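Side-chain contacts in hypothetical protein yibA (Escherichia coli, PDB 1OYZ), which is of unknown function but is built largely of helices with HEAT repeats, and is tentatively assigned oxidoreductase activity: residues Asp170-Gly173 / Asp174-Asn177; Asp139-Thr142 / Asn143-Arg146; Asp203-Glu206 / Glu207-Ile210; Asp189-Asp192 / Ile193-Phe197. All coordinates share one frame; numbering follows the deposited sequence.

Interaction 1. Residues Asp170-Gly173 / Asp174-Asn177; sequences DPNG and DVRN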
loop_
_atom_site.group_PDB
_atom_site.type_symbol
_atom_site.label_atom_id
_atom_site.label_comp_id
_atom_site.label_asym_id
_atom_site.label_seq_id
_atom_site.Cartn_x
_atom_site.Cartn_y
_atom_site.Cartn_z
ATOM N N ASP A 170 14.701 -1.385 2.210
ATOM C CA ASP A 170 14.630 -1.753 0.818
ATOM C C ASP A 170 15.266 -0.757 -0.133
ATOM O O ASP A 170 15.254 0.452 0.100
ATOM C CB ASP A 170 13.188 -1.979 0.409
ATOM C CG ASP A 170 13.078 -2.857 -0.797
ATOM O OD1 ASP A 170 13.404 -2.396 -1.909
ATOM O OD2 ASP A 170 12.679 -4.028 -0.625
ATOM N N PRO A 171 15.858 -1.272 -1.216
ATOM C CA PRO A 171 16.504 -0.424 -2.219
ATOM C C PRO A 171 15.450 0.377 -2.964
ATOM O O PRO A 171 15.730 1.419 -3.541
ATOM C CB PRO A 171 17.217 -1.439 -3.111
ATOM C CG PRO A 171 17.562 -2.526 -2.154
ATOM C CD PRO A 171 16.275 -2.678 -1.383
ATOM N N ASN A 172 14.220 -0.096 -2.945
ATOM C CA ASN A 172 13.175 0.639 -3.635
ATOM C C ASN A 172 12.508 1.642 -2.689
ATOM O O ASN A 172 12.080 1.282 -1.597
ATOM C CB ASN A 172 12.131 -0.311 -4.190
ATOM C CG ASN A 172 11.171 0.378 -5.114
ATOM O OD1 ASN A 172 11.488 0.658 -6.269
ATOM N ND2 ASN A 172 9.984 0.673 -4.611
ATOM N N GLY A 173 12.416 2.891 -3.139
ATOM C CA GLY A 173 11.824 3.949 -2.344
ATOM C C GLY A 173 10.355 3.749 -2.072
ATOM O O GLY A 173 9.852 4.065 -0.991
ATOM N N ASP A 174 9.665 3.203 -3.065
ATOM C CA ASP A 174 8.233 2.920 -2.963
ATOM C C ASP A 174 7.978 1.851 -1.865
ATOM O O ASP A 174 7.038 1.970 -1.055
ATOM C CB ASP A 174 7.751 2.430 -4.337
ATOM C CG ASP A 174 6.251 2.364 -4.442
ATOM O OD1 ASP A 174 5.618 1.712 -3.578
ATOM O OD2 ASP A 174 5.708 2.969 -5.399
ATOM N N VAL A 175 8.808 0.808 -1.861
ATOM C CA VAL A 175 8.717 -0.246 -0.847
ATOM C C VAL A 175 8.963 0.362 0.561
ATOM O O VAL A 175 8.190 0.114 1.503
ATOM C CB VAL A 175 9.775 -1.376 -1.078
ATOM C CG1 VAL A 175 9.821 -2.321 0.159
ATOM C CG2 VAL A 175 9.428 -2.182 -2.336
ATOM N N ARG A 176 10.041 1.138 0.703
ATOM C CA ARG A 176 10.356 1.771 2.009
ATOM C C ARG A 176 9.183 2.644 2.493
ATOM O O ARG A 176 8.802 2.597 3.670
ATOM C CB ARG A 176 11.633 2.655 1.932
ATOM C CG ARG A 176 12.907 1.989 1.428
ATOM C CD ARG A 176 14.174 2.809 1.823
ATOM N NE ARG A 176 14.299 4.086 1.112
ATOM C CZ ARG A 176 14.493 4.192 -0.201
ATOM N NH1 ARG A 176 14.577 5.397 -0.779
ATOM N NH2 ARG A 176 14.610 3.094 -0.947
ATOM N N ASN A 177 8.589 3.409 1.579
ATOM C CA ASN A 177 7.483 4.284 1.944
ATOM C C ASN A 177 6.302 3.467 2.484
ATOM O O ASN A 177 5.723 3.795 3.530
ATOM C CB ASN A 177 7.080 5.154 0.732
ATOM C CG ASN A 177 6.019 6.209 1.084
ATOM O OD1 ASN A 177 4.877 6.138 0.629
ATOM N ND2 ASN A 177 6.396 7.181 1.894
#
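The backbone turns into helix 173-186 through two i to i+4 bonds, Arg176 N to Asn172 O at 3.1 Å and Asn177 N to Gly173 O at 2.9 Å, which put Asn172 at the N-cap. The Asp and Arg flanking this junction, six residues apart, are the signature pair of HEAT repeats. Asp170 opens the loop with an Asx turn: its CG lies anti to the backbone N (chi1 -157°), which swings the carboxylate back beneath the loop. There OD1 accepts from Asn172 N at 2.7 Å through its anti lone pair, while OD2 is engaged by Arg145 of helix 142-153 in a salt bridge. The methylene is used as well: Val175 crosses the aspartate at about a right angle, its CG1 3.4 Å from Asp170 CB. The other methyl, Val175 CG2, lies 3.8 Å from Asn172 CB.

Arg176 does not pair with the Asp170 carboxylate, since NH2 and OD1 are 5.7 Å apart. Its chain bends at chi3 (-70°) and folds the guanidinium over the loop, with NE left to bridge to Asp203 ahead of helix 206-218. NH2 donates to Asp170 O at 2.9 Å, the oxygen standing 16° out of the guanidinium plane. Over one face, offset toward the rim, sits Gly173 CA, 3.4 Å from Arg176 CZ.

Interaction 2. Residues Asp139-Thr142 / Asn143-Arg146; sequences DKST and NVRR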
loop_
_atom_site.group_PDB
_atom_site.type_symbol
_atom_site.label_atom_id
_atom_site.label_comp_id
_atom_site.label_asym_id
_atom_site.label_seq_id
_atom_site.Cartn_x
_atom_site.Cartn_y
_atom_site.Cartn_z
ATOM N N ASP A 139 11.714 -11.619 -1.806
ATOM C CA ASP A 139 11.784 -11.895 -3.241
ATOM C C ASP A 139 12.733 -10.923 -3.936
ATOM O O ASP A 139 12.894 -9.778 -3.510
ATOM C CB ASP A 139 10.409 -11.756 -3.890
ATOM C CG ASP A 139 10.337 -12.423 -5.259
ATOM O OD1 ASP A 139 10.895 -11.908 -6.242
ATOM O OD2 ASP A 139 9.717 -13.489 -5.344
ATOM N N LYS A 140 13.321 -11.372 -5.036
ATOM C CA LYS A 140 14.258 -10.551 -5.769
ATOM C C LYS A 140 13.536 -9.471 -6.539
ATOM O O LYS A 140 14.133 -8.458 -6.893
ATOM C CB LYS A 140 15.080 -11.421 -6.716
ATOM C CG LYS A 140 16.505 -10.940 -6.922
ATOM C CD LYS A 140 16.564 -9.725 -7.832
ATOM C CE LYS A 140 17.948 -9.541 -8.458
ATOM N NZ LYS A 140 17.875 -8.672 -9.685
ATOM N N SER A 141 12.247 -9.679 -6.803
ATOM C CA SER A 141 11.470 -8.690 -7.533
ATOM C C SER A 141 10.900 -7.602 -6.629
ATOM O O SER A 141 10.288 -7.894 -5.601
ATOM C CB SER A 141 10.316 -9.354 -8.271
ATOM O OG SER A 141 9.402 -8.365 -8.742
ATOM N N THR A 142 11.087 -6.349 -7.033
ATOM C CA THR A 142 10.575 -5.215 -6.276
ATOM C C THR A 142 9.059 -5.213 -6.300
ATOM O O THR A 142 8.414 -4.901 -5.302
ATOM C CB THR A 142 11.054 -3.871 -6.866
ATOM O OG1 THR A 142 10.779 -3.851 -8.272
ATOM C CG2 THR A 142 12.527 -3.686 -6.644
ATOM N N ASN A 143 8.483 -5.548 -7.444
ATOM C CA ASN A 143 7.026 -5.580 -7.541
ATOM C C ASN A 143 6.498 -6.535 -6.488
ATOM O O ASN A 143 5.509 -6.229 -5.800
ATOM C CB ASN A 143 6.594 -6.055 -8.915
ATOM C CG ASN A 143 7.283 -5.294 -10.025
ATOM O OD1 ASN A 143 6.631 -4.713 -10.890
ATOM N ND2 ASN A 143 8.619 -5.289 -10.004
ATOM N N VAL A 144 7.170 -7.680 -6.338
ATOM C CA VAL A 144 6.747 -8.668 -5.351
ATOM C C VAL A 144 6.897 -8.153 -3.942
ATOM O O VAL A 144 5.983 -8.287 -3.131
ATOM C CB VAL A 144 7.544 -9.998 -5.471
ATOM C CG1 VAL A 144 7.277 -10.859 -4.250
ATOM C CG2 VAL A 144 7.144 -10.753 -6.762
ATOM N N ARG A 145 8.058 -7.584 -3.632
ATOM C CA ARG A 145 8.273 -7.044 -2.308
ATOM C C ARG A 145 7.226 -5.952 -2.034
ATOM O O ARG A 145 6.654 -5.905 -0.958
ATOM C CB ARG A 145 9.703 -6.510 -2.164
ATOM C CG ARG A 145 10.755 -7.623 -2.214
ATOM C CD ARG A 145 12.056 -7.231 -1.536
ATOM N NE ARG A 145 12.614 -5.998 -2.075
ATOM C CZ ARG A 145 13.063 -5.844 -3.312
ATOM N NH1 ARG A 145 13.017 -6.850 -4.172
ATOM N NH2 ARG A 145 13.597 -4.684 -3.679
ATOM N N ARG A 146 6.960 -5.102 -3.020
ATOM C CA ARG A 146 5.951 -4.050 -2.873
ATOM C C ARG A 146 4.603 -4.691 -2.541
ATOM O O ARG A 146 3.948 -4.308 -1.586
ATOM C CB ARG A 146 5.801 -3.246 -4.174
ATOM C CG ARG A 146 4.964 -1.965 -4.050
ATOM C CD ARG A 146 4.792 -1.313 -5.417
ATOM N NE ARG A 146 6.005 -1.471 -6.224
ATOM C CZ ARG A 146 6.032 -1.428 -7.554
ATOM N NH1 ARG A 146 4.911 -1.225 -8.235
ATOM N NH2 ARG A 146 7.177 -1.611 -8.211
#
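Asp139 and Val144 supply the nonpolar part of this contact, an aspartate methylene against a valine methyl at the start of helix 142-153. The two side chains cross at about a right angle, Val144 CG1 resting 3.3 Å from Asp139 CB. Val144 CG2 reaches the other way, to 3.8 Å from Ser141 CB, and helix 105-121 packs on the same valine.

Among the hydrogen bonds, the shortest to a side-chain acceptor is that of the Asx turn, Ser141 N to Asp139 OD1 at 2.7 Å, which holds the carboxylate under the loop. Arg145 NH1 donates to Asp139 O at 3.0 Å, and weakly to Lys140 O; the bend at chi3 (-55°) is what returns the guanidinium to these two carbonyls, both near its edge. The methyl Thr142 CG2 packs against the same guanidinium, 3.3 Å from Arg145 NH2. Ser141 is the N-cap: its OG accepts from Val144 N at 3.4 Å, a weak but fairly straight bond (164°), and takes a second weak one from Asn143 ND2.

Charge pairing reaches beyond the turn. Asp139 OD2 bridges to Arg108 of helix 105-121 and Arg145 NE to Asp170. The geometry is that of the HEAT-repeat Asp and Arg: both groups divide their bonds between their own turn and a neighbouring one, so the charges are probably balanced between neighbouring turns, while the turn is held by side-chain acceptors, Asp139 OD1 and Ser141 OG, as well as by carbonyls.

Interaction 3. Residues Asp203-Glu206 / Glu207-Ile210; sequences DKNE and EVRI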
loop_
_atom_site.group_PDB
_atom_site.type_symbol
_atom_site.label_atom_id
_atom_site.label_comp_id
_atom_site.label_asym_id
_atom_site.label_seq_id
_atom_site.Cartn_x
_atom_site.Cartn_y
_atom_site.Cartn_z
ATOM N N ASP A 203 16.868 10.040 3.744
ATOM C CA ASP A 203 16.473 9.301 2.522
ATOM C C ASP A 203 16.393 10.226 1.300
ATOM O O ASP A 203 16.004 11.391 1.412
ATOM C CB ASP A 203 15.111 8.624 2.721
ATOM C CG ASP A 203 14.869 7.492 1.731
ATOM O OD1 ASP A 203 14.717 7.752 0.504
ATOM O OD2 ASP A 203 14.825 6.332 2.198
ATOM N N LYS A 204 16.745 9.716 0.123
ATOM C CA LYS A 204 16.684 10.532 -1.075
ATOM C C LYS A 204 15.250 10.778 -1.522
ATOM O O LYS A 204 14.982 11.658 -2.325
ATOM C CB LYS A 204 17.400 9.830 -2.216
ATOM C CG LYS A 204 16.680 8.555 -2.621
ATOM C CD LYS A 204 17.315 7.881 -3.845
ATOM C CE LYS A 204 18.720 7.368 -3.564
ATOM N NZ LYS A 204 19.202 6.514 -4.695
ATOM N N ASN A 205 14.334 9.967 -1.015
ATOM C CA ASN A 205 12.936 10.052 -1.397
ATOM C C ASN A 205 12.144 10.934 -0.445
ATOM O O ASN A 205 11.927 10.547 0.698
ATOM C CB ASN A 205 12.339 8.644 -1.409
ATOM C CG ASN A 205 10.923 8.620 -1.930
ATOM O OD1 ASN A 205 10.096 9.431 -1.546
ATOM N ND2 ASN A 205 10.636 7.675 -2.804
ATOM N N GLU A 206 11.711 12.105 -0.932
ATOM C CA GLU A 206 10.932 13.079 -0.134
ATOM C C GLU A 206 9.770 12.421 0.590
ATOM O O GLU A 206 9.496 12.721 1.754
ATOM C CB GLU A 206 10.348 14.204 -1.018
ATOM C CG GLU A 206 9.366 13.699 -2.115
ATOM C CD GLU A 206 8.116 14.619 -2.433
ATOM O OE1 GLU A 206 7.363 15.023 -1.509
ATOM O OE2 GLU A 206 7.874 14.895 -3.630
ATOM N N GLU A 207 9.069 11.532 -0.103
ATOM C CA GLU A 207 7.919 10.866 0.510
ATOM C C GLU A 207 8.319 10.051 1.721
ATOM O O GLU A 207 7.578 9.970 2.703
ATOM C CB GLU A 207 7.224 9.951 -0.501
ATOM C CG GLU A 207 6.453 10.688 -1.584
ATOM C CD GLU A 207 5.715 9.743 -2.533
ATOM O OE1 GLU A 207 5.006 8.819 -2.066
ATOM O OE2 GLU A 207 5.841 9.936 -3.755
ATOM N N VAL A 208 9.485 9.416 1.640
ATOM C CA VAL A 208 9.976 8.606 2.756
ATOM C C VAL A 208 10.377 9.534 3.930
ATOM O O VAL A 208 10.047 9.261 5.072
ATOM C CB VAL A 208 11.198 7.689 2.326
ATOM C CG1 VAL A 208 11.768 6.985 3.542
ATOM C CG2 VAL A 208 10.734 6.627 1.315
ATOM N N ARG A 209 11.066 10.628 3.641
ATOM C CA ARG A 209 11.483 11.553 4.699
ATOM C C ARG A 209 10.271 12.048 5.460
ATOM O O ARG A 209 10.291 12.194 6.691
ATOM C CB ARG A 209 12.220 12.756 4.119
ATOM C CG ARG A 209 13.607 12.494 3.573
ATOM C CD ARG A 209 14.218 13.808 3.044
ATOM N NE ARG A 209 14.355 14.775 4.126
ATOM C CZ ARG A 209 13.813 15.997 4.158
ATOM N NH1 ARG A 209 13.066 16.454 3.158
ATOM N NH2 ARG A 209 14.026 16.774 5.213
ATOM N N ILE A 210 9.193 12.314 4.733
ATOM C CA ILE A 210 7.973 12.782 5.391
ATOM C C ILE A 210 7.410 11.759 6.350
ATOM O O ILE A 210 7.058 12.107 7.475
ATOM C CB ILE A 210 6.902 13.202 4.363
ATOM C CG1 ILE A 210 7.289 14.561 3.765
ATOM C CG2 ILE A 210 5.539 13.275 5.029
ATOM C CD1 ILE A 210 6.597 14.876 2.427
#
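Asp203 and Asn205 both carry CG anti to the backbone N (chi1 -160° and -174°), which brings the two side chains up against Val208 at the first turn of helix 206-218. Asp203 OD1 then accepts from Asn205 N at 2.7 Å through its anti lone pair, an Asx turn, and Asn205 OD1 caps the helix. The capping oxygen takes Val208 N at 3.2 Å, from well above the amide's carbonyl plane and off its lone pairs, and makes a short but weak, strongly bent bond to Glu207 N. Val208 touches both side chains: CG1 meets Asp203 OD2 at 3.4 Å, and CG2 packs 3.8 Å from Asn205 CB.

The sequence spacing, Asp203 six residues before Arg209 with a valine preceding the arginine, matches the HEAT-repeat turn. Arg209, however, bends at chi3 in the positive sense (62°), which turns the guanidinium off the loop carbonyls; CG and CD are what lie 3.4 Å from Asp203 O. Its NE donates to Leu201 O, and NH2 forms a salt bridge with Glu231. With an alanine at Asp203, lacking the carboxylate that Asn205 N and Arg176 NE both bind, the turn would probably lose its hold and the Arg176 guanidinium its charge partner. Farther along, Glu206 and Ile210 lie side by side, with Glu206 OE1 4.0 Å from Ile210 CD1 and Tyr238 against both residues.

Interaction 4. Residues Asp189-Asp192 / Ile193-Phe197; sequences DNSD and IRDCF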
loop_
_atom_site.group_PDB
_atom_site.type_symbol
_atom_site.label_atom_id
_atom_site.label_comp_id
_atom_site.label_asym_id
_atom_site.label_seq_id
_atom_site.Cartn_x
_atom_site.Cartn_y
_atom_site.Cartn_z
ATOM N N ASP A 189 6.294 0.352 17.473
ATOM C CA ASP A 189 7.435 1.109 17.955
ATOM C C ASP A 189 8.439 0.277 18.742
ATOM O O ASP A 189 8.079 -0.593 19.532
ATOM C CB ASP A 189 6.925 2.300 18.785
ATOM C CG ASP A 189 8.023 3.289 19.158
ATOM O OD1 ASP A 189 9.085 3.330 18.483
ATOM O OD2 ASP A 189 7.802 4.048 20.130
ATOM N N ASN A 190 9.709 0.538 18.469
ATOM C CA ASN A 190 10.819 -0.117 19.136
ATOM C C ASN A 190 12.097 0.591 18.707
ATOM O O ASN A 190 12.107 1.391 17.757
ATOM C CB ASN A 190 10.891 -1.623 18.823
ATOM C CG ASN A 190 11.085 -1.923 17.352
ATOM O OD1 ASN A 190 12.002 -1.425 16.704
ATOM N ND2 ASN A 190 10.221 -2.771 16.822
ATOM N N SER A 191 13.175 0.308 19.412
ATOM C CA SER A 191 14.431 0.966 19.122
ATOM C C SER A 191 14.826 0.849 17.649
ATOM O O SER A 191 15.287 1.811 17.047
ATOM C CB SER A 191 15.515 0.390 20.032
ATOM O OG SER A 191 16.781 0.842 19.612
ATOM N N ASP A 192 14.624 -0.331 17.067
ATOM C CA ASP A 192 14.977 -0.552 15.680
ATOM C C ASP A 192 14.233 0.326 14.678
ATOM O O ASP A 192 14.821 0.831 13.722
ATOM C CB ASP A 192 14.771 -2.022 15.311
ATOM C CG ASP A 192 15.679 -2.961 16.098
ATOM O OD1 ASP A 192 15.515 -3.100 17.339
ATOM O OD2 ASP A 192 16.558 -3.559 15.457
ATOM N N ILE A 193 12.936 0.494 14.887
ATOM C CA ILE A 193 12.139 1.298 13.979
ATOM C C ILE A 193 12.526 2.759 14.158
ATOM O O ILE A 193 12.689 3.492 13.188
ATOM C CB ILE A 193 10.619 1.076 14.215
ATOM C CG1 ILE A 193 10.213 1.518 15.610
ATOM C CG2 ILE A 193 10.276 -0.395 14.053
ATOM C CD1 ILE A 193 9.850 3.010 15.692
ATOM N N ARG A 194 12.704 3.195 15.392
ATOM C CA ARG A 194 13.106 4.570 15.565
ATOM C C ARG A 194 14.429 4.825 14.863
ATOM O O ARG A 194 14.558 5.780 14.085
ATOM C CB ARG A 194 13.192 4.910 17.036
ATOM C CG ARG A 194 11.849 5.191 17.582
ATOM C CD ARG A 194 11.932 5.603 18.994
ATOM N NE ARG A 194 10.621 5.538 19.610
ATOM C CZ ARG A 194 10.317 6.124 20.757
ATOM N NH1 ARG A 194 11.243 6.827 21.402
ATOM N NH2 ARG A 194 9.092 6.006 21.250
ATOM N N ASP A 195 15.411 3.955 15.093
ATOM C CA ASP A 195 16.698 4.160 14.446
ATOM C C ASP A 195 16.548 4.127 12.927
ATOM O O ASP A 195 17.214 4.893 12.224
ATOM C CB ASP A 195 17.742 3.125 14.932
ATOM C CG ASP A 195 17.989 3.205 16.453
ATOM O OD1 ASP A 195 17.845 4.307 17.019
ATOM O OD2 ASP A 195 18.333 2.169 17.082
ATOM N N CYS A 196 15.679 3.270 12.389
ATOM C CA CYS A 196 15.553 3.272 10.926
ATOM C C CYS A 196 14.914 4.586 10.491
ATOM O O CYS A 196 15.299 5.130 9.470
ATOM C CB CYS A 196 14.725 2.083 10.413
ATOM S SG CYS A 196 15.591 0.462 10.524
ATOM N N PHE A 197 13.959 5.102 11.268
ATOM C CA PHE A 197 13.353 6.360 10.890
ATOM C C PHE A 197 14.390 7.505 10.920
ATOM O O PHE A 197 14.434 8.303 9.976
ATOM C CB PHE A 197 12.149 6.669 11.787
ATOM C CG PHE A 197 10.885 5.938 11.386
ATOM C CD1 PHE A 197 10.913 4.951 10.407
ATOM C CD2 PHE A 197 9.681 6.244 11.977
ATOM C CE1 PHE A 197 9.749 4.280 10.017
ATOM C CE2 PHE A 197 8.501 5.579 11.601
ATOM C CZ PHE A 197 8.534 4.593 10.615
#
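Asp189, just ahead of helix 191-200, meets Arg194 in a side-on salt bridge. NE donates to Asp189 OD1 at 2.9 Å and NH2 to Asp189 OD2 at 2.6 Å, each oxygen using its syn lone pair, with the carboxylate and guanidinium planes only 13° apart. The arginine chain is extended from CG to NE, which carries this edge back to the residue before the cap. A leucine in place of Arg194 has no N-H to offer, and the Asp189 carboxylate, without this two-point partner, would probably be freer to turn.

Asn190 follows as the N-cap. Its CG sits between the backbone N and the carbonyl carbon (chi1 61°), bringing OD1 round to accept from Ile193 N at 2.8 Å, while Ile193 CG2 packs 3.6 Å from Asn190 ND2.

Ser191 accepts from Asp195 N through its carbonyl, and its OG donates weakly to Asp195 OD2 at 3.3 Å; Asp195 OD1 is bridged to Arg223. At Asp192 the carbonyl oxygen takes Cys196 N at 2.9 Å. The buried Ile193 faces Ile165 of helix 161-168, so the turn joins two helices of the superhelical stack. An asparagine side chain closing the first turn in this way is the classic helix N-cap.

How the interactions relate
From the N terminus, interaction 2 closes the loop between helices 126-136 and 142-153, and interaction 1 the loop between 161-168 and 173-186; interaction 4 caps the start of helix 191-200, and interaction 3 closes the loop leading into 206-218. All are local and in series; none nests or crosses. Interactions 2, 1 and 3 form a row, successive centres 10 Å apart, joined by salt bridges in which an arginine of one turn reaches the aspartate of the next: Arg145 to Asp170, then Arg176 to Asp203. Interactions 2 and 3 do not touch directly. Interaction 4 stands apart, nearest atoms about 7 Å from interactions 1 and 3, capping the helix between theirs.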